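Side-chain contacts in ceramide very long chain fatty acid hydroxylase SCS7 (Saccharomyces cerevisiae, PDB 4ZR1), which hydroxylates the very long chain fatty acid of ceramides at C-2, probably with a dimetal centre, in sphingolipid metabolism: residues Asp72-Gln77 with Ala168-Leu173; Gly175-Leu180 with Glu230-Leu235; Lys248-Glu253 with Thr266-Asp271. One frame throughout, in Å; residues are numbered along the deposited sequence.

Contact 1 (Asp72-Gln77 with Ala168-Leu173). With BOG (octyl beta-D-glucopyranoside), chain E.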
loop_
_atom_site.group_PDB
_atom_site.type_symbol
_atom_site.label_atom_id
_atom_site.label_comp_id
_atom_site.label_asym_id
_atom_site.label_seq_id
_atom_site.Cartn_x
_atom_site.Cartn_y
_atom_site.Cartn_z
ATOM N N ASP A 72 8.473 8.492 -16.448
ATOM C CA ASP A 72 9.336 9.070 -15.424
ATOM C C ASP A 72 8.653 10.209 -14.677
ATOM O O ASP A 72 8.919 10.435 -13.498
ATOM C CB ASP A 72 10.646 9.561 -16.040
ATOM C CG ASP A 72 11.655 8.447 -16.219
ATOM O OD1 ASP A 72 12.337 8.110 -15.233
ATOM O OD2 ASP A 72 11.767 7.906 -17.338
ATOM N N PHE A 73 7.765 10.915 -15.365
ATOM C CA PHE A 73 7.055 12.035 -14.764
ATOM C C PHE A 73 5.935 11.544 -13.857
ATOM O O PHE A 73 5.745 12.052 -12.746
ATOM C CB PHE A 73 6.498 12.945 -15.845
ATOM C CG PHE A 73 5.700 14.098 -15.313
ATOM C CD1 PHE A 73 6.307 15.071 -14.533
ATOM C CD2 PHE A 73 4.342 14.218 -15.604
ATOM C CE1 PHE A 73 5.581 16.143 -14.046
ATOM C CE2 PHE A 73 3.605 15.286 -15.120
ATOM C CZ PHE A 73 4.227 16.254 -14.339
ATOM N N TYR A 74 5.196 10.551 -14.335
ATOM C CA TYR A 74 4.154 9.937 -13.528
ATOM C C TYR A 74 4.702 9.374 -12.207
ATOM O O TYR A 74 4.118 9.612 -11.144
ATOM C CB TYR A 74 3.452 8.826 -14.308
ATOM C CG TYR A 74 2.617 7.962 -13.411
ATOM C CD1 TYR A 74 1.361 8.385 -12.976
ATOM C CD2 TYR A 74 3.094 6.740 -12.956
ATOM C CE1 TYR A 74 0.594 7.598 -12.129
ATOM C CE2 TYR A 74 2.339 5.948 -12.108
ATOM C CZ TYR A 74 1.093 6.378 -11.698
ATOM O OH TYR A 74 0.354 5.582 -10.854
ATOM N N VAL A 75 5.812 8.628 -12.270
ATOM C CA VAL A 75 6.362 7.992 -11.068
ATOM C C VAL A 75 6.950 9.037 -10.131
ATOM O O VAL A 75 6.874 8.896 -8.920
ATOM C CB VAL A 75 7.455 6.918 -11.385
ATOM C CG1 VAL A 75 6.907 5.844 -12.297
ATOM C CG2 VAL A 75 8.688 7.540 -11.999
ATOM N N ASP A 76 7.514 10.099 -10.690
ATOM C CA ASP A 76 8.103 11.134 -9.862
ATOM C C ASP A 76 7.019 11.900 -9.126
ATOM O O ASP A 76 7.213 12.364 -8.008
ATOM C CB ASP A 76 8.937 12.093 -10.708
ATOM C CG ASP A 76 9.704 13.089 -9.864
ATOM O OD1 ASP A 76 9.193 14.210 -9.651
ATOM O OD2 ASP A 76 10.809 12.737 -9.392
ATOM N N GLN A 77 5.864 12.022 -9.760
ATOM C CA GLN A 77 4.842 12.924 -9.265
ATOM C C GLN A 77 3.842 12.238 -8.338
ATOM O O GLN A 77 3.382 12.839 -7.367
ATOM C CB GLN A 77 4.126 13.569 -10.447
ATOM C CG GLN A 77 3.794 15.023 -10.235
ATOM C CD GLN A 77 5.004 15.887 -10.070
ATOM O OE1 GLN A 77 6.064 15.620 -10.638
ATOM N NE2 GLN A 77 4.864 16.929 -9.266
ATOM N N ALA A 168 -2.483 3.672 -14.593
ATOM C CA ALA A 168 -3.757 3.605 -13.886
ATOM C C ALA A 168 -3.803 2.361 -13.000
ATOM O O ALA A 168 -4.363 2.385 -11.896
ATOM C CB ALA A 168 -4.929 3.620 -14.884
ATOM N N THR A 169 -3.196 1.282 -13.488
ATOM C CA THR A 169 -3.078 0.036 -12.734
ATOM C C THR A 169 -2.198 0.232 -11.509
ATOM O O THR A 169 -2.532 -0.203 -10.407
ATOM C CB THR A 169 -2.480 -1.090 -13.596
ATOM O OG1 THR A 169 -3.246 -1.236 -14.799
ATOM C CG2 THR A 169 -2.468 -2.415 -12.823
ATOM N N HIS A 170 -1.060 0.882 -11.723
ATOM C CA HIS A 170 -0.140 1.220 -10.649
ATOM C C HIS A 170 -0.843 2.076 -9.596
ATOM O O HIS A 170 -0.823 1.770 -8.404
ATOM C CB HIS A 170 1.070 1.954 -11.219
ATOM C CG HIS A 170 2.066 2.369 -10.186
ATOM N ND1 HIS A 170 1.923 3.512 -9.430
ATOM C CD2 HIS A 170 3.224 1.794 -9.784
ATOM C CE1 HIS A 170 2.946 3.621 -8.604
ATOM N NE2 HIS A 170 3.751 2.591 -8.798
ATOM N N PHE A 171 -1.467 3.151 -10.061
ATOM C CA PHE A 171 -2.245 4.054 -9.220
ATOM C C PHE A 171 -3.247 3.302 -8.346
ATOM O O PHE A 171 -3.308 3.522 -7.142
ATOM C CB PHE A 171 -2.964 5.074 -10.104
ATOM C CG PHE A 171 -3.799 6.062 -9.354
ATOM C CD1 PHE A 171 -3.212 7.155 -8.743
ATOM C CD2 PHE A 171 -5.180 5.922 -9.294
ATOM C CE1 PHE A 171 -3.988 8.080 -8.061
ATOM C CE2 PHE A 171 -5.962 6.842 -8.613
ATOM C CZ PHE A 171 -5.367 7.928 -8.000
ATOM N N LEU A 172 -4.018 2.408 -8.956
ATOM C CA LEU A 172 -5.007 1.624 -8.218
ATOM C C LEU A 172 -4.396 0.644 -7.204
ATOM O O LEU A 172 -5.018 0.333 -6.188
ATOM C CB LEU A 172 -5.898 0.848 -9.196
ATOM C CG LEU A 172 -6.938 1.638 -9.987
ATOM C CD1 LEU A 172 -7.637 0.723 -10.970
ATOM C CD2 LEU A 172 -7.965 2.318 -9.068
ATOM N N LEU A 173 -3.188 0.150 -7.473
ATOM C CA LEU A 173 -2.577 -0.848 -6.590
ATOM C C LEU A 173 -1.845 -0.232 -5.412
ATOM O O LEU A 173 -1.783 -0.834 -4.350
ATOM C CB LEU A 173 -1.613 -1.744 -7.367
ATOM C CG LEU A 173 -2.281 -2.692 -8.366
ATOM C CD1 LEU A 173 -1.270 -3.656 -8.964
ATOM C CD2 LEU A 173 -3.430 -3.437 -7.712
HETATM C C1 BOG E . -5.748 0.700 -3.181
HETATM O O1 BOG E . -7.058 1.212 -3.299
HETATM C C2 BOG E . -5.069 1.379 -2.016
HETATM O O2 BOG E . -4.879 2.729 -2.368
HETATM C C3 BOG E . -3.702 0.778 -1.779
HETATM O O3 BOG E . -3.118 1.223 -0.575
HETATM C C4 BOG E . -3.744 -0.719 -1.795
HETATM O O4 BOG E . -2.412 -1.173 -1.817
HETATM C C5 BOG E . -4.453 -1.185 -3.037
HETATM O O5 BOG E . -5.778 -0.699 -3.006
HETATM C C6 BOG E . -4.380 -2.705 -3.056
HETATM O O6 BOG E . -5.474 -3.293 -3.723
HETATM C "C1'" BOG E . -7.442 1.562 -4.613
HETATM C "C2'" BOG E . -8.850 2.119 -4.638
HETATM C "C3'" BOG E . -9.439 1.875 -6.014
HETATM C "C4'" BOG E . -10.725 1.072 -5.945
HETATM C "C5'" BOG E . -10.835 0.149 -7.146
HETATM C "C6'" BOG E . -12.262 -0.318 -7.306
HETATM C "C7'" BOG E . -12.346 -1.373 -8.385
HETATM C "C8'" BOG E . -12.306 -0.707 -9.741
#
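Tyr74 reaches His170 between two well-separated helical segments, Tyr74 CA 10.1 Å from His170 CA; the contact is made by side chains. Segment 72-77 is regular helix, whereas 168-173 widens into a pi-type turn at 171-173. Tyrosine suits the task, carrying a polar atom at the end of a rigid ring. Its CG lies anti to the backbone N (chi1 166°), which directs the ring at the other helix, where Tyr74 OH hydrogen-bonds His170 ND1 at 3.0 Å. Either could be the donor. The hydroxyl meets the imidazole at its edge, and the two ring planes stand almost perpendicular, at 84°. Tyr74 OH also rests 3.4 Å from Phe171 CB, at the root of a side chain that leads off elsewhere. Further along helix 164-179, Leu173 O accepts a hydrogen bond of 2.6 Å from octyl glucoside O4. His170 is no zinc ligand, but it lies close to the ligands His155 and His174, and its NE2 is hydrogen-bonded to Asp157, so both imidazole nitrogens are engaged. Phe167 stacks on Tyr74, Phe171 packs on helix 60-65, and Phe73 meets Tyr289 of strand 289-290 edge-to-face.

Contact 2 (Gly175-Leu180 with Glu230-Leu235). With ZN (zinc ion), chain C; ZN (zinc ion), chain D; BOG (octyl beta-D-glucopyranoside), chain G; BOG (octyl beta-D-glucopyranoside), chain H.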
loop_
_atom_site.group_PDB
_atom_site.type_symbol
_atom_site.label_atom_id
_atom_site.label_comp_id
_atom_site.label_asym_id
_atom_site.label_seq_id
_atom_site.Cartn_x
_atom_site.Cartn_y
_atom_site.Cartn_z
ATOM N N GLY A 175 -0.053 3.465 -6.031
ATOM C CA GLY A 175 0.278 4.844 -6.346
ATOM C C GLY A 175 -0.618 5.847 -5.640
ATOM O O GLY A 175 -0.135 6.830 -5.075
ATOM N N CYS A 176 -1.924 5.592 -5.663
ATOM C CA CYS A 176 -2.900 6.476 -5.032
ATOM C C CYS A 176 -2.598 6.665 -3.546
ATOM O O CYS A 176 -2.736 7.756 -2.984
ATOM C CB CYS A 176 -4.314 5.918 -5.207
ATOM S SG CYS A 176 -5.609 7.022 -4.622
ATOM N N HIS A 177 -2.173 5.590 -2.908
ATOM C CA HIS A 177 -1.909 5.648 -1.491
ATOM C C HIS A 177 -0.692 6.547 -1.206
ATOM O O HIS A 177 -0.666 7.278 -0.214
ATOM C CB HIS A 177 -1.709 4.237 -0.940
ATOM C CG HIS A 177 -1.302 4.219 0.497
ATOM N ND1 HIS A 177 -2.073 4.775 1.492
ATOM C CD2 HIS A 177 -0.184 3.754 1.100
ATOM C CE1 HIS A 177 -1.457 4.638 2.650
ATOM N NE2 HIS A 177 -0.310 4.022 2.440
ATOM N N HIS A 178 0.307 6.511 -2.083
ATOM C CA HIS A 178 1.449 7.414 -1.963
ATOM C C HIS A 178 1.056 8.834 -2.336
ATOM O O HIS A 178 1.539 9.805 -1.760
ATOM C CB HIS A 178 2.606 6.944 -2.839
ATOM C CG HIS A 178 3.524 5.983 -2.151
ATOM N ND1 HIS A 178 4.768 6.346 -1.683
ATOM C CD2 HIS A 178 3.370 4.674 -1.838
ATOM C CE1 HIS A 178 5.346 5.300 -1.119
ATOM N NE2 HIS A 178 4.517 4.277 -1.194
ATOM N N TYR A 179 0.171 8.948 -3.315
ATOM C CA TYR A 179 -0.336 10.238 -3.714
ATOM C C TYR A 179 -1.158 10.835 -2.573
ATOM O O TYR A 179 -1.028 12.024 -2.275
ATOM C CB TYR A 179 -1.153 10.100 -5.001
ATOM C CG TYR A 179 -1.538 11.404 -5.657
ATOM C CD1 TYR A 179 -0.569 12.301 -6.098
ATOM C CD2 TYR A 179 -2.873 11.721 -5.881
ATOM C CE1 TYR A 179 -0.922 13.494 -6.714
ATOM C CE2 TYR A 179 -3.238 12.912 -6.495
ATOM C CZ TYR A 179 -2.262 13.795 -6.908
ATOM O OH TYR A 179 -2.636 14.977 -7.516
ATOM N N LEU A 180 -1.982 10.012 -1.915
ATOM C CA LEU A 180 -2.813 10.505 -0.811
ATOM C C LEU A 180 -2.800 9.643 0.460
ATOM O O LEU A 180 -3.810 9.027 0.810
ATOM C CB LEU A 180 -4.250 10.679 -1.283
ATOM C CG LEU A 180 -4.467 11.705 -2.404
ATOM C CD1 LEU A 180 -5.223 11.076 -3.556
ATOM C CD2 LEU A 180 -5.199 12.920 -1.871
ATOM N N GLU A 230 -4.486 -3.889 8.509
ATOM C CA GLU A 230 -4.894 -3.227 9.742
ATOM C C GLU A 230 -3.708 -2.502 10.347
ATOM O O GLU A 230 -3.797 -1.327 10.684
ATOM C CB GLU A 230 -5.469 -4.225 10.734
ATOM C CG GLU A 230 -6.754 -4.855 10.242
ATOM C CD GLU A 230 -7.791 -3.819 9.851
ATOM O OE1 GLU A 230 -8.349 -3.157 10.741
ATOM O OE2 GLU A 230 -8.034 -3.650 8.647
ATOM N N CYS A 231 -2.586 -3.204 10.462
ATOM C CA CYS A 231 -1.361 -2.561 10.896
ATOM C C CYS A 231 -1.093 -1.339 10.016
ATOM O O CYS A 231 -0.953 -0.218 10.519
ATOM C CB CYS A 231 -0.179 -3.526 10.845
ATOM S SG CYS A 231 1.363 -2.808 11.470
ATOM N N HIS A 232 -1.055 -1.563 8.704
ATOM C CA HIS A 232 -0.801 -0.497 7.740
ATOM C C HIS A 232 -1.695 0.711 7.976
ATOM O O HIS A 232 -1.217 1.839 8.013
ATOM C CB HIS A 232 -0.996 -1.000 6.318
ATOM C CG HIS A 232 -0.617 -0.000 5.281
ATOM N ND1 HIS A 232 -1.031 -0.088 3.973
ATOM C CD2 HIS A 232 0.149 1.114 5.364
ATOM C CE1 HIS A 232 -0.542 0.935 3.291
ATOM N NE2 HIS A 232 0.173 1.681 4.113
ATOM N N PHE A 233 -2.990 0.468 8.156
ATOM C CA PHE A 233 -3.922 1.540 8.470
ATOM C C PHE A 233 -3.502 2.334 9.707
ATOM O O PHE A 233 -3.399 3.562 9.661
ATOM C CB PHE A 233 -5.340 1.000 8.676
ATOM C CG PHE A 233 -6.376 2.081 8.790
ATOM C CD1 PHE A 233 -6.931 2.652 7.646
ATOM C CD2 PHE A 233 -6.769 2.564 10.035
ATOM C CE1 PHE A 233 -7.876 3.664 7.744
ATOM C CE2 PHE A 233 -7.725 3.586 10.142
ATOM C CZ PHE A 233 -8.272 4.133 9.000
ATOM N N PHE A 234 -3.247 1.641 10.810
ATOM C CA PHE A 234 -3.109 2.338 12.081
ATOM C C PHE A 234 -1.733 2.970 12.216
ATOM O O PHE A 234 -1.518 3.838 13.061
ATOM C CB PHE A 234 -3.433 1.393 13.243
ATOM C CG PHE A 234 -4.897 1.034 13.315
ATOM C CD1 PHE A 234 -5.852 2.018 13.550
ATOM C CD2 PHE A 234 -5.322 -0.268 13.115
ATOM C CE1 PHE A 234 -7.203 1.708 13.591
ATOM C CE2 PHE A 234 -6.671 -0.588 13.156
ATOM C CZ PHE A 234 -7.611 0.399 13.396
ATOM N N LEU A 235 -0.820 2.577 11.339
ATOM C CA LEU A 235 0.446 3.278 11.218
ATOM C C LEU A 235 0.242 4.718 10.730
ATOM O O LEU A 235 0.969 5.621 11.132
ATOM C CB LEU A 235 1.380 2.535 10.269
ATOM C CG LEU A 235 1.998 1.228 10.748
ATOM C CD1 LEU A 235 3.048 0.797 9.737
ATOM C CD2 LEU A 235 2.614 1.393 12.133
HETATM ZN ZN ZN C . 1.386 3.624 3.887
HETATM ZN ZN ZN D . 5.000 2.037 -0.901
HETATM C C1 BOG G . -5.587 2.202 18.819
HETATM O O1 BOG G . -5.136 1.499 17.685
HETATM C C2 BOG G . -5.374 3.680 18.589
HETATM O O2 BOG G . -3.995 3.918 18.455
HETATM C C3 BOG G . -5.892 4.483 19.758
HETATM O O3 BOG G . -5.890 5.849 19.414
HETATM C C4 BOG G . -7.292 4.038 20.118
HETATM O O4 BOG G . -7.655 4.610 21.353
HETATM C C5 BOG G . -7.310 2.532 20.248
HETATM O O5 BOG G . -6.960 1.958 19.012
HETATM C C6 BOG G . -8.684 2.059 20.672
HETATM O O6 BOG G . -9.672 2.914 20.142
HETATM C "C1'" BOG G . -4.022 0.660 17.892
HETATM C "C2'" BOG G . -4.056 -0.447 16.861
HETATM C "C3'" BOG G . -2.798 -1.283 16.932
HETATM C "C4'" BOG G . -3.099 -2.689 16.459
HETATM C "C5'" BOG G . -3.344 -2.698 14.967
HETATM C "C6'" BOG G . -2.532 -3.817 14.349
HETATM C "C7'" BOG G . -3.300 -5.120 14.399
HETATM C "C8'" BOG G . -2.511 -6.172 13.655
HETATM C C1 BOG H . -11.110 2.411 16.659
HETATM O O1 BOG H . -10.552 1.453 17.529
HETATM C C2 BOG H . -12.202 3.203 17.351
HETATM O O2 BOG H . -13.214 2.333 17.807
HETATM C C3 BOG H . -12.805 4.187 16.370
HETATM O O3 BOG H . -13.676 5.068 17.042
HETATM C C4 BOG H . -11.712 4.980 15.687
HETATM O O4 BOG H . -12.279 5.737 14.640
HETATM C C5 BOG H . -10.643 4.044 15.154
HETATM O O5 BOG H . -10.105 3.288 16.213
HETATM C C6 BOG H . -9.528 4.835 14.500
HETATM O O6 BOG H . -9.708 4.844 13.104
HETATM C "C1'" BOG H . -9.440 0.774 16.990
HETATM C "C2'" BOG H . -9.684 -0.722 16.982
HETATM C "C3'" BOG H . -8.432 -1.429 16.502
HETATM C "C4'" BOG H . -8.755 -2.843 16.061
HETATM C "C5'" BOG H . -7.820 -3.226 14.932
HETATM C "C6'" BOG H . -7.457 -4.693 14.995
HETATM C "C7'" BOG H . -8.420 -5.510 14.155
HETATM C "C8'" BOG H . -7.841 -6.895 13.943
#
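Metal coordination joins the segments: His177 NE2 and His232 NE2 each bind the same zinc ion at 2.3 Å. The side chains come from opposite directions yet bind the ion at neighbouring positions, His177 NE2 lying 2.9 Å from His232 NE2, with ring planes turned 85° apart. Histidine, with NE2 on a rigid ring, suits this reach, and chi1 of 175° swings the His177 ring out from helix 164-179. Next along, His178 is turned differently (chi1 -89°), its NE2 binding the second zinc at 2.3 Å. Neighbouring residues thus serve two metals, the histidine-box dimetal centre of the sterol desaturase family, which is likely catalytic. His236, His251 and His255 complete the first site; His150, His155, His174 and His254 complete the second. Apolar contacts occupy another side of helix 211-236, near the probably cytoplasmic end of this transmembrane helix. Phe233 CD2 sits over one face of the Phe234 ring, toward its rim. Two octyl glucosides pack on Phe234 too, one with C5' 3.6 Å from Phe234 CD2, the other with C5' 3.4 Å from Phe234 CE2. With alanine in place of Phe234, both alkyl tails would probably lose the ring they lie against, and Phe233 its aromatic neighbour.

Contact 3 (Lys248-Glu253 with Thr266-Asp271). With ZN (zinc ion), chain C.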
loop_
_atom_site.group_PDB
_atom_site.type_symbol
_atom_site.label_atom_id
_atom_site.label_comp_id
_atom_site.label_asym_id
_atom_site.label_seq_id
_atom_site.Cartn_x
_atom_site.Cartn_y
_atom_site.Cartn_z
ATOM N N LYS A 248 5.976 2.919 13.200
ATOM C CA LYS A 248 5.271 4.034 12.592
ATOM C C LYS A 248 6.234 5.020 11.949
ATOM O O LYS A 248 5.995 5.499 10.842
ATOM C CB LYS A 248 4.402 4.756 13.630
ATOM C CG LYS A 248 3.685 5.958 13.055
ATOM C CD LYS A 248 2.643 6.535 13.999
ATOM C CE LYS A 248 1.889 7.654 13.293
ATOM N NZ LYS A 248 0.753 8.166 14.084
ATOM N N LYS A 249 7.319 5.332 12.647
ATOM C CA LYS A 249 8.309 6.248 12.107
ATOM C C LYS A 249 8.930 5.645 10.856
ATOM O O LYS A 249 9.163 6.339 9.868
ATOM C CB LYS A 249 9.391 6.578 13.141
ATOM C CG LYS A 249 10.642 7.210 12.522
ATOM C CD LYS A 249 11.593 7.803 13.557
ATOM C CE LYS A 249 13.018 7.882 13.017
ATOM N NZ LYS A 249 13.413 6.621 12.320
ATOM N N TYR A 250 9.168 4.342 10.903
ATOM C CA TYR A 250 9.823 3.626 9.815
ATOM C C TYR A 250 8.987 3.641 8.542
ATOM O O TYR A 250 9.475 3.960 7.456
ATOM C CB TYR A 250 10.104 2.186 10.241
ATOM C CG TYR A 250 10.886 1.384 9.236
ATOM C CD1 TYR A 250 12.266 1.484 9.166
ATOM C CD2 TYR A 250 10.243 0.509 8.369
ATOM C CE1 TYR A 250 12.989 0.740 8.260
ATOM C CE2 TYR A 250 10.955 -0.238 7.450
ATOM C CZ TYR A 250 12.330 -0.118 7.397
ATOM O OH TYR A 250 13.043 -0.865 6.483
ATOM N N HIS A 251 7.716 3.296 8.677
ATOM C CA HIS A 251 6.853 3.234 7.514
ATOM C C HIS A 251 6.563 4.622 6.945
ATOM O O HIS A 251 6.528 4.812 5.729
ATOM C CB HIS A 251 5.542 2.539 7.848
ATOM C CG HIS A 251 4.570 2.554 6.714
ATOM N ND1 HIS A 251 4.790 1.865 5.543
ATOM C CD2 HIS A 251 3.406 3.219 6.547
ATOM C CE1 HIS A 251 3.790 2.084 4.712
ATOM N NE2 HIS A 251 2.935 2.900 5.298
ATOM N N LEU A 252 6.346 5.587 7.828
ATOM C CA LEU A 252 6.084 6.953 7.406
ATOM C C LEU A 252 7.267 7.529 6.637
ATOM O O LEU A 252 7.088 8.372 5.757
ATOM C CB LEU A 252 5.757 7.827 8.614
ATOM C CG LEU A 252 4.283 8.183 8.825
ATOM C CD1 LEU A 252 3.371 7.022 8.536
ATOM C CD2 LEU A 252 4.067 8.653 10.242
ATOM N N GLU A 253 8.477 7.075 6.957
ATOM C CA GLU A 253 9.645 7.541 6.217
ATOM C C GLU A 253 9.667 6.934 4.818
ATOM O O GLU A 253 10.244 7.506 3.893
ATOM C CB GLU A 253 10.939 7.217 6.960
ATOM C CG GLU A 253 11.209 8.121 8.142
ATOM C CD GLU A 253 12.542 7.829 8.793
ATOM O OE1 GLU A 253 13.296 6.980 8.263
ATOM O OE2 GLU A 253 12.831 8.448 9.838
ATOM N N THR A 266 4.766 -4.623 8.353
ATOM C CA THR A 266 4.549 -5.282 9.652
ATOM C C THR A 266 5.866 -5.445 10.389
ATOM O O THR A 266 5.875 -5.710 11.592
ATOM C CB THR A 266 3.897 -6.661 9.536
ATOM O OG1 THR A 266 4.698 -7.497 8.696
ATOM C CG2 THR A 266 2.498 -6.536 8.968
ATOM N N SER A 267 6.972 -5.308 9.651
ATOM C CA SER A 267 8.329 -5.285 10.219
ATOM C C SER A 267 9.339 -4.978 9.125
ATOM O O SER A 267 9.019 -5.090 7.943
ATOM C CB SER A 267 8.704 -6.617 10.869
ATOM O OG SER A 267 9.127 -7.548 9.882
ATOM N N TRP A 268 10.563 -4.626 9.519
ATOM C CA TRP A 268 11.632 -4.380 8.556
ATOM C C TRP A 268 12.561 -5.581 8.453
ATOM O O TRP A 268 13.659 -5.482 7.909
ATOM C CB TRP A 268 12.432 -3.145 8.938
ATOM C CG TRP A 268 12.948 -3.192 10.318
ATOM C CD1 TRP A 268 13.990 -3.946 10.778
ATOM C CD2 TRP A 268 12.467 -2.439 11.438
ATOM N NE1 TRP A 268 14.180 -3.712 12.119
ATOM C CE2 TRP A 268 13.259 -2.790 12.550
ATOM C CE3 TRP A 268 11.441 -1.503 11.610
ATOM C CZ2 TRP A 268 13.057 -2.244 13.816
ATOM C CZ3 TRP A 268 11.246 -0.955 12.865
ATOM C CH2 TRP A 268 12.047 -1.329 13.952
ATOM N N PHE A 269 12.105 -6.708 8.987
ATOM C CA PHE A 269 12.829 -7.975 8.924
ATOM C C PHE A 269 13.396 -8.246 7.530
ATOM O O PHE A 269 14.607 -8.306 7.341
ATOM C CB PHE A 269 11.895 -9.110 9.352
ATOM C CG PHE A 269 12.545 -10.457 9.384
ATOM C CD1 PHE A 269 13.284 -10.850 10.479
ATOM C CD2 PHE A 269 12.404 -11.334 8.325
ATOM C CE1 PHE A 269 13.882 -12.087 10.516
ATOM C CE2 PHE A 269 13.001 -12.575 8.359
ATOM C CZ PHE A 269 13.737 -12.954 9.461
ATOM N N TRP A 270 12.511 -8.375 6.551
ATOM C CA TRP A 270 12.927 -8.667 5.188
ATOM C C TRP A 270 13.662 -7.501 4.528
ATOM O O TRP A 270 14.324 -7.685 3.502
ATOM C CB TRP A 270 11.712 -9.076 4.353
ATOM C CG TRP A 270 11.059 -10.305 4.872
ATOM C CD1 TRP A 270 9.844 -10.395 5.484
ATOM C CD2 TRP A 270 11.600 -11.629 4.861
ATOM N NE1 TRP A 270 9.584 -11.696 5.840
ATOM C CE2 TRP A 270 10.653 -12.474 5.470
ATOM C CE3 TRP A 270 12.802 -12.184 4.393
ATOM C CZ2 TRP A 270 10.863 -13.847 5.618
ATOM C CZ3 TRP A 270 13.009 -13.543 4.539
ATOM C CH2 TRP A 270 12.043 -14.360 5.146
ATOM N N ASP A 271 13.542 -6.307 5.102
ATOM C CA ASP A 271 14.312 -5.161 4.627
ATOM C C ASP A 271 15.782 -5.378 4.948
ATOM O O ASP A 271 16.675 -5.098 4.148
ATOM C CB ASP A 271 13.825 -3.862 5.269
ATOM C CG ASP A 271 12.726 -3.192 4.471
ATOM O OD1 ASP A 271 12.763 -3.271 3.222
ATOM O OD2 ASP A 271 11.822 -2.595 5.099
HETATM ZN ZN ZN C . 1.386 3.624 3.887
#
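Tyr250 carries this contact, setting one ring face against Trp268 and its hydroxyl against Asp271. First in the helical segment, Lys248 stretches away to hydrogen-bond Ser238 O. Lys249 stays on the exposed side and curls along its own helix to Glu253, one turn on, in a salt bridge whose hydrogen bond is weak (Lys249 NZ to Glu253 OE2, 3.1 Å). With chi1 at -175°, the Tyr250 ring extends away from its own backbone N toward the second segment. Trp268 CE3 lies 3.8 Å above the Tyr250 ring, toward the rim, in an edge-to-face pair with planes at 51°, while Trp268 CB touches Tyr250 CZ at 3.4 Å. An indole suits the place, offering a C-H edge to the tyrosine face. Beyond the ring, Tyr250 OH donates to Asp271 OD2 at 2.5 Å, meeting the carboxylate from 55° above its plane. Leu278 N is also hydrogen-bonded to Tyr250 OH, so two bonds hold the hydroxyl. Asp271 OD2 is bonded to Gly264 N, and OD1 to Phe263 N and Thr276, so backbone and side-chain partners together fix the carboxylate's rotation. His251, next in line, leaves the helix on another side, where its NE2 binds zinc at 2.2 Å.

Ahead of the short helix 269-273, Ser267 OG accepts from Phe269 N at 3.2 Å, forming an ST turn, with Trp268 at the N-cap position. The contact joins helix 242-256, which supplies zinc ligands, to the start of helix 269-273; Trp270 bonds Thr143 of helix 128-154, and Thr266 packs on Tyr228 of helix 211-236.

How the contacts relate
From the N terminus, contact 1 comes first: it closes a loop of 90 residues that takes in the transmembrane helices 106-125 and 128-154, and fastens the early helix 71-78 to helix 164-179. Contact 2 then leaves that same helix and closes 49 residues, containing helix 191-208 and most of helix 211-236. Contact 3 closes just 12 residues, the end of helix 242-256 and the loop that follows. The three follow in series; none nests or crosses. Contacts 1 and 2 are continuous through helix 164-179, where Phe171 O probably hydrogen-bonds Cys176 N. Contacts 2 and 3 meet at one zinc, and Leu235 packs on His251. Contacts 1 and 3 do not touch.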